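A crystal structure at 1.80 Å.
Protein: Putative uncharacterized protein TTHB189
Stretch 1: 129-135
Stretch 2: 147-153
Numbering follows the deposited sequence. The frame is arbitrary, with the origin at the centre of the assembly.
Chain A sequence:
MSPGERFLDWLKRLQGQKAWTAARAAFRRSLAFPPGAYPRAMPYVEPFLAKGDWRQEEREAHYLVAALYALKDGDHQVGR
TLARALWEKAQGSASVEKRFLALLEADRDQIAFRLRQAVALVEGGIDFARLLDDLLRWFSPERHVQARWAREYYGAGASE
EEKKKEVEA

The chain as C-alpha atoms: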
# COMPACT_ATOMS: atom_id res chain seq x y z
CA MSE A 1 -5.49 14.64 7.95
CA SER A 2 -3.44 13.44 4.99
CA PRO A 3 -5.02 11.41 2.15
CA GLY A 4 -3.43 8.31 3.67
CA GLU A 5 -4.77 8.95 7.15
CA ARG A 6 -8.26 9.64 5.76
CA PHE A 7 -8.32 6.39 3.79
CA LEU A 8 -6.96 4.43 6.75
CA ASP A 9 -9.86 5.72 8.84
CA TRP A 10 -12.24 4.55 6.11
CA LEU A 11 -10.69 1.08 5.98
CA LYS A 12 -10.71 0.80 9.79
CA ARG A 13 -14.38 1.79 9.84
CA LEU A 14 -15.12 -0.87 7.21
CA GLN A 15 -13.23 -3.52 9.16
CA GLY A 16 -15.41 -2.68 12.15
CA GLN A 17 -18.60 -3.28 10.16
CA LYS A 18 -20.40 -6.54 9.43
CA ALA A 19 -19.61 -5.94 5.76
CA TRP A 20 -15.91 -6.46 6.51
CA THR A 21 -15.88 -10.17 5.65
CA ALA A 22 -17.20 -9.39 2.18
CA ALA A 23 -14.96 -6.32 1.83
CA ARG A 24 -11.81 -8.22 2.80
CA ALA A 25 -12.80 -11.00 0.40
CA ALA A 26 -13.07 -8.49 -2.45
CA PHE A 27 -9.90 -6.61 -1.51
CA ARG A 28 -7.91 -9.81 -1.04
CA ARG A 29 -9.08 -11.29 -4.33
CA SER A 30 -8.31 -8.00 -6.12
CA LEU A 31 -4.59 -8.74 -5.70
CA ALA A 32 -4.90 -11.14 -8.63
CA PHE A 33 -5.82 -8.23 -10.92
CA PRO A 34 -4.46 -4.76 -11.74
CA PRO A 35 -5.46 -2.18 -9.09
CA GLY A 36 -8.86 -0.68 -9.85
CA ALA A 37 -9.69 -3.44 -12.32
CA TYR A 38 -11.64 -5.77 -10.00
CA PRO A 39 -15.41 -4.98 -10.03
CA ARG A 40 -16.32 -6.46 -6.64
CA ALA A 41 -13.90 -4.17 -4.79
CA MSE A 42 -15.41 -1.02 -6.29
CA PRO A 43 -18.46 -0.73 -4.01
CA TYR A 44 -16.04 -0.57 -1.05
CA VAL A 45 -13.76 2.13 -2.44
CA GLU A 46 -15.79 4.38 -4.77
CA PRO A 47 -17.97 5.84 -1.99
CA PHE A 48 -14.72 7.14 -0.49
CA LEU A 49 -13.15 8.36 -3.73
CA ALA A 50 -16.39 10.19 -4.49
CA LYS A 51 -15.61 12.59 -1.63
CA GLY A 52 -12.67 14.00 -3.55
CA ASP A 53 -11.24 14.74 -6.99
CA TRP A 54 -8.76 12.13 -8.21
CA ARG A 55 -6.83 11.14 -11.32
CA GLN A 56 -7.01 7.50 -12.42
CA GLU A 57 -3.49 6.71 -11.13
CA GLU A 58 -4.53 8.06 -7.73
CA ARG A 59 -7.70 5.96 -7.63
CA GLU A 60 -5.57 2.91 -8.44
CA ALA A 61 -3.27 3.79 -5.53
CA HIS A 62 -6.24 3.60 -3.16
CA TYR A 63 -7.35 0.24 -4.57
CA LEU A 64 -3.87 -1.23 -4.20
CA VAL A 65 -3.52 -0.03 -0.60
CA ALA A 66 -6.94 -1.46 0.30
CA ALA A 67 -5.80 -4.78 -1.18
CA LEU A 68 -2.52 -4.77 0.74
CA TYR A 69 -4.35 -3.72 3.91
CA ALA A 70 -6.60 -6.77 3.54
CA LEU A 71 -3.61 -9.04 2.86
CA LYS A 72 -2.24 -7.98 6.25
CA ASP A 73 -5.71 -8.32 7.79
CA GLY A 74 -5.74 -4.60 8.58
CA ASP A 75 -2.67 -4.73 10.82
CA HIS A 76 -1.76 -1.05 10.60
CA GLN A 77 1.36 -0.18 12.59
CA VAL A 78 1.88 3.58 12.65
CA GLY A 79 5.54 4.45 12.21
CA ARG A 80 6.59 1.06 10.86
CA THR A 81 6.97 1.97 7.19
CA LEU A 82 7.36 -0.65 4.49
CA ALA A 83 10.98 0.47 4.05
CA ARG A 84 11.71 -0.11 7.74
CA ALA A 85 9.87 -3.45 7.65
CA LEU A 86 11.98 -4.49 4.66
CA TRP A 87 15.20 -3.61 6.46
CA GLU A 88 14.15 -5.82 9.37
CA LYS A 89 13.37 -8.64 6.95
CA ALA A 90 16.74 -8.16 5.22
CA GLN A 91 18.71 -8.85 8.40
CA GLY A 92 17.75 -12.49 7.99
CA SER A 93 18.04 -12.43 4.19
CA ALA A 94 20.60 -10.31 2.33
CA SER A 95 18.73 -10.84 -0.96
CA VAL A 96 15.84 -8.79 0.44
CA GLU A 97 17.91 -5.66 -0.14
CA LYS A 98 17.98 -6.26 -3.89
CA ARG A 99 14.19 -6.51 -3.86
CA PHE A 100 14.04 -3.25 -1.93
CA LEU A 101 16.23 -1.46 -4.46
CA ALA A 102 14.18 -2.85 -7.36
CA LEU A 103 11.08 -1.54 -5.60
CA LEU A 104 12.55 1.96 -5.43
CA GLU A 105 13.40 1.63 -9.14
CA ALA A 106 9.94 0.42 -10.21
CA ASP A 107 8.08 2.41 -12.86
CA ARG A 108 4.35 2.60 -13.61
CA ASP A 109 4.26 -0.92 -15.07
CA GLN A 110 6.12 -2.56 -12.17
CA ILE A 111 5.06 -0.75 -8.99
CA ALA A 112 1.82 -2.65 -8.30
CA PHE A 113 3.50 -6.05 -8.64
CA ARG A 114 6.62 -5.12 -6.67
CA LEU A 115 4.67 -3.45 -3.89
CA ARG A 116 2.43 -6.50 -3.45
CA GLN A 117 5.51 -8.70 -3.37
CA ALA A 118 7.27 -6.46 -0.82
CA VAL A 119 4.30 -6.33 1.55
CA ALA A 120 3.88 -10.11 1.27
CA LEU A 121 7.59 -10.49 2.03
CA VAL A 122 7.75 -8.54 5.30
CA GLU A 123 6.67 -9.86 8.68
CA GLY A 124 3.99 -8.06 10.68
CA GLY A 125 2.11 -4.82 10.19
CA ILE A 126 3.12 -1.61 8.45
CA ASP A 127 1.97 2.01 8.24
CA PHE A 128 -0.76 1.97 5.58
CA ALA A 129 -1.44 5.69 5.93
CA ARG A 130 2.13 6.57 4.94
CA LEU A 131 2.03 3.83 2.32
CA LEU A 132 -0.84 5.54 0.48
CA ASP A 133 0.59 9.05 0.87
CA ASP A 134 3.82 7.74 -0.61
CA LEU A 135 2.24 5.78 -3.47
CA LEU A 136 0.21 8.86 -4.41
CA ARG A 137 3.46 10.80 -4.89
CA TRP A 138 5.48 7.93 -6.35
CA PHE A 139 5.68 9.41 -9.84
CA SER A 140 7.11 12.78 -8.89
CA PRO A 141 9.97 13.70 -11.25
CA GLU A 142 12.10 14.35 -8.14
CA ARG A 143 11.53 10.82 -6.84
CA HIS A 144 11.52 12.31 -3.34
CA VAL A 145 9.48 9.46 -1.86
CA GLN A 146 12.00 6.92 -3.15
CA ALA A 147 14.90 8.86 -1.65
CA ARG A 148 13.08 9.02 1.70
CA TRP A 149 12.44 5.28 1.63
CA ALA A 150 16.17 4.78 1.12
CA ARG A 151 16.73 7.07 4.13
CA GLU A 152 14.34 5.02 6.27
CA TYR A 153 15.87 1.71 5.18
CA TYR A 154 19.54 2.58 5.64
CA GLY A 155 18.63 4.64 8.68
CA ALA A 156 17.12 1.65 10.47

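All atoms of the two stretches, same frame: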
# COMPACT_ATOMS: atom_id res chain seq x y z
N ALA A 129 -1.12 4.30 6.19
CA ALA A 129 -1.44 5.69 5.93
C ALA A 129 -0.27 6.28 5.14
O ALA A 129 -0.47 6.92 4.11
CB ALA A 129 -1.64 6.44 7.24
N ARG A 130 0.94 6.06 5.63
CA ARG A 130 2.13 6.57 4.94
C ARG A 130 2.30 5.84 3.61
O ARG A 130 2.77 6.42 2.64
CB ARG A 130 3.39 6.38 5.81
CG ARG A 130 4.68 6.88 5.16
CD ARG A 130 4.56 8.32 4.62
NE ARG A 130 4.37 9.32 5.67
CZ ARG A 130 5.35 9.90 6.36
NH1 ARG A 130 6.62 9.58 6.13
NH2 ARG A 130 5.06 10.81 7.28
N LEU A 131 1.91 4.57 3.56
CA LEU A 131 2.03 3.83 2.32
C LEU A 131 1.22 4.50 1.20
O LEU A 131 1.70 4.67 0.08
CB LEU A 131 1.58 2.38 2.50
CG LEU A 131 1.72 1.51 1.24
CD1 LEU A 131 3.18 1.53 0.77
CD2 LEU A 131 1.28 0.08 1.54
N LEU A 132 -0.02 4.90 1.50
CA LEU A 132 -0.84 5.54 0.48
C LEU A 132 -0.30 6.93 0.14
O LEU A 132 -0.20 7.29 -1.04
CB LEU A 132 -2.30 5.66 0.93
CG LEU A 132 -3.20 6.41 -0.06
CD1 LEU A 132 -3.19 5.69 -1.41
CD2 LEU A 132 -4.62 6.49 0.49
N ASP A 133 0.06 7.72 1.15
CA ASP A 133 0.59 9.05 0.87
C ASP A 133 1.81 8.96 -0.03
O ASP A 133 2.01 9.80 -0.90
CB ASP A 133 0.96 9.78 2.17
CG ASP A 133 -0.26 10.23 2.96
OD1 ASP A 133 -1.23 10.68 2.33
OD2 ASP A 133 -0.23 10.14 4.20
N ASP A 134 2.62 7.93 0.19
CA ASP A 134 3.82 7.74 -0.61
C ASP A 134 3.51 7.27 -2.03
O ASP A 134 4.06 7.78 -2.99
CB ASP A 134 4.77 6.75 0.07
CG ASP A 134 5.40 7.31 1.33
OD1 ASP A 134 5.38 8.55 1.50
OD2 ASP A 134 5.92 6.52 2.15
N LEU A 135 2.60 6.30 -2.15
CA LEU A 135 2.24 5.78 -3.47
C LEU A 135 1.62 6.89 -4.33
O LEU A 135 1.85 6.97 -5.53
CB LEU A 135 1.27 4.61 -3.32
CG LEU A 135 0.90 3.83 -4.59
CD1 LEU A 135 2.17 3.33 -5.28
CD2 LEU A 135 -0.01 2.66 -4.22
N ALA A 147 13.71 8.48 -2.40
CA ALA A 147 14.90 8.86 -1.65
C ALA A 147 14.63 8.75 -0.15
O ALA A 147 15.51 8.34 0.61
CB ALA A 147 15.31 10.29 -2.00
N ARG A 148 13.42 9.10 0.28
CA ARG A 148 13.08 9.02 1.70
C ARG A 148 13.00 7.57 2.16
O ARG A 148 13.34 7.25 3.29
CB ARG A 148 11.76 9.73 1.99
CG ARG A 148 11.64 10.21 3.44
CD ARG A 148 10.19 10.44 3.85
NE ARG A 148 9.49 9.18 4.09
CZ ARG A 148 8.38 8.80 3.47
NH1 ARG A 148 7.83 7.63 3.77
NH2 ARG A 148 7.83 9.58 2.55
N TRP A 149 12.52 6.69 1.28
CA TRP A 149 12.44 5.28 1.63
C TRP A 149 13.86 4.77 1.86
O TRP A 149 14.12 4.01 2.79
CB TRP A 149 11.76 4.48 0.52
CG TRP A 149 10.26 4.53 0.59
CD1 TRP A 149 9.50 5.56 1.05
CD2 TRP A 149 9.35 3.52 0.15
NE1 TRP A 149 8.16 5.26 0.93
CE2 TRP A 149 8.04 4.01 0.38
CE3 TRP A 149 9.50 2.25 -0.42
CZ2 TRP A 149 6.89 3.27 0.06
CZ3 TRP A 149 8.36 1.51 -0.73
CH2 TRP A 149 7.07 2.03 -0.49
N ALA A 150 14.78 5.19 0.99
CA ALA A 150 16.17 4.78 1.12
C ALA A 150 16.70 5.27 2.47
O ALA A 150 17.44 4.55 3.14
CB ALA A 150 16.99 5.35 -0.02
N ARG A 151 16.31 6.48 2.86
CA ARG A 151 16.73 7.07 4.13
C ARG A 151 16.20 6.23 5.30
O ARG A 151 16.92 5.98 6.27
CB ARG A 151 16.20 8.50 4.25
CG ARG A 151 16.72 9.27 5.47
CD ARG A 151 16.00 10.60 5.64
NE ARG A 151 14.64 10.43 6.15
CZ ARG A 151 13.69 11.37 6.10
NH1 ARG A 151 13.96 12.55 5.57
NH2 ARG A 151 12.49 11.12 6.60
N GLU A 152 14.94 5.82 5.21
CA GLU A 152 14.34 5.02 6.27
C GLU A 152 14.98 3.64 6.36
O GLU A 152 15.22 3.12 7.46
CB GLU A 152 12.83 4.86 6.02
CG GLU A 152 12.09 6.17 5.80
CD GLU A 152 10.60 5.98 5.55
OE1 GLU A 152 10.21 4.90 5.06
OE2 GLU A 152 9.83 6.92 5.83
N TYR A 153 15.26 3.03 5.21
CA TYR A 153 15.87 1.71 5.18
C TYR A 153 17.28 1.71 5.75
O TYR A 153 17.58 0.99 6.70
CB TYR A 153 15.88 1.19 3.74
CG TYR A 153 16.39 -0.22 3.57
CD1 TYR A 153 17.76 -0.50 3.53
CD2 TYR A 153 15.50 -1.29 3.43
CE1 TYR A 153 18.23 -1.80 3.36
CE2 TYR A 153 15.96 -2.60 3.25
CZ TYR A 153 17.33 -2.84 3.22
OH TYR A 153 17.80 -4.12 3.03

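The two helical segments run roughly antiparallel, their axes inclined at 145° and no closer than 12.5 Å, so the contact is made through side chains. Ala129 lies out of reach. Arg130 points its CA-to-CB bond toward the second helix and lays its guanidinium edge over one face of that of Arg148, with Arg130 NH1 3.3 Å from Arg148 CZ. This close approach of like charges is accompanied by nearby carboxylates: Arg130 NH1 lies 4.2 Å from Glu152 OE2, beyond salt-bridge range, while Arg148 NE donates to the same Glu152 OE2 at 2.9 Å, one turn along its own helix. Leu131 supplies the apolar part of the contact, its CD1 meeting the ring edge of Trp149 at CH2, 4.1 Å away. Leu132 and Asp133 make no contact with the second helix.

Asp134 is the polar centre. Its carboxylate meets the edge of the Arg148 guanidinium in a two-pronged salt bridge, with Arg148 NH1 to Asp134 OD2 at 2.7 Å and Arg148 NH2 to Asp134 OD1 at 2.9 Å, both nearly linear. Asp134 OD2 also accepts a hydrogen bond from Trp149 NE1 at 2.8 Å, so one buried carboxylate ties together consecutive residues of the opposing helix. The CA-to-CB bond of Leu135 points sideways, and the residue adds nothing appreciable.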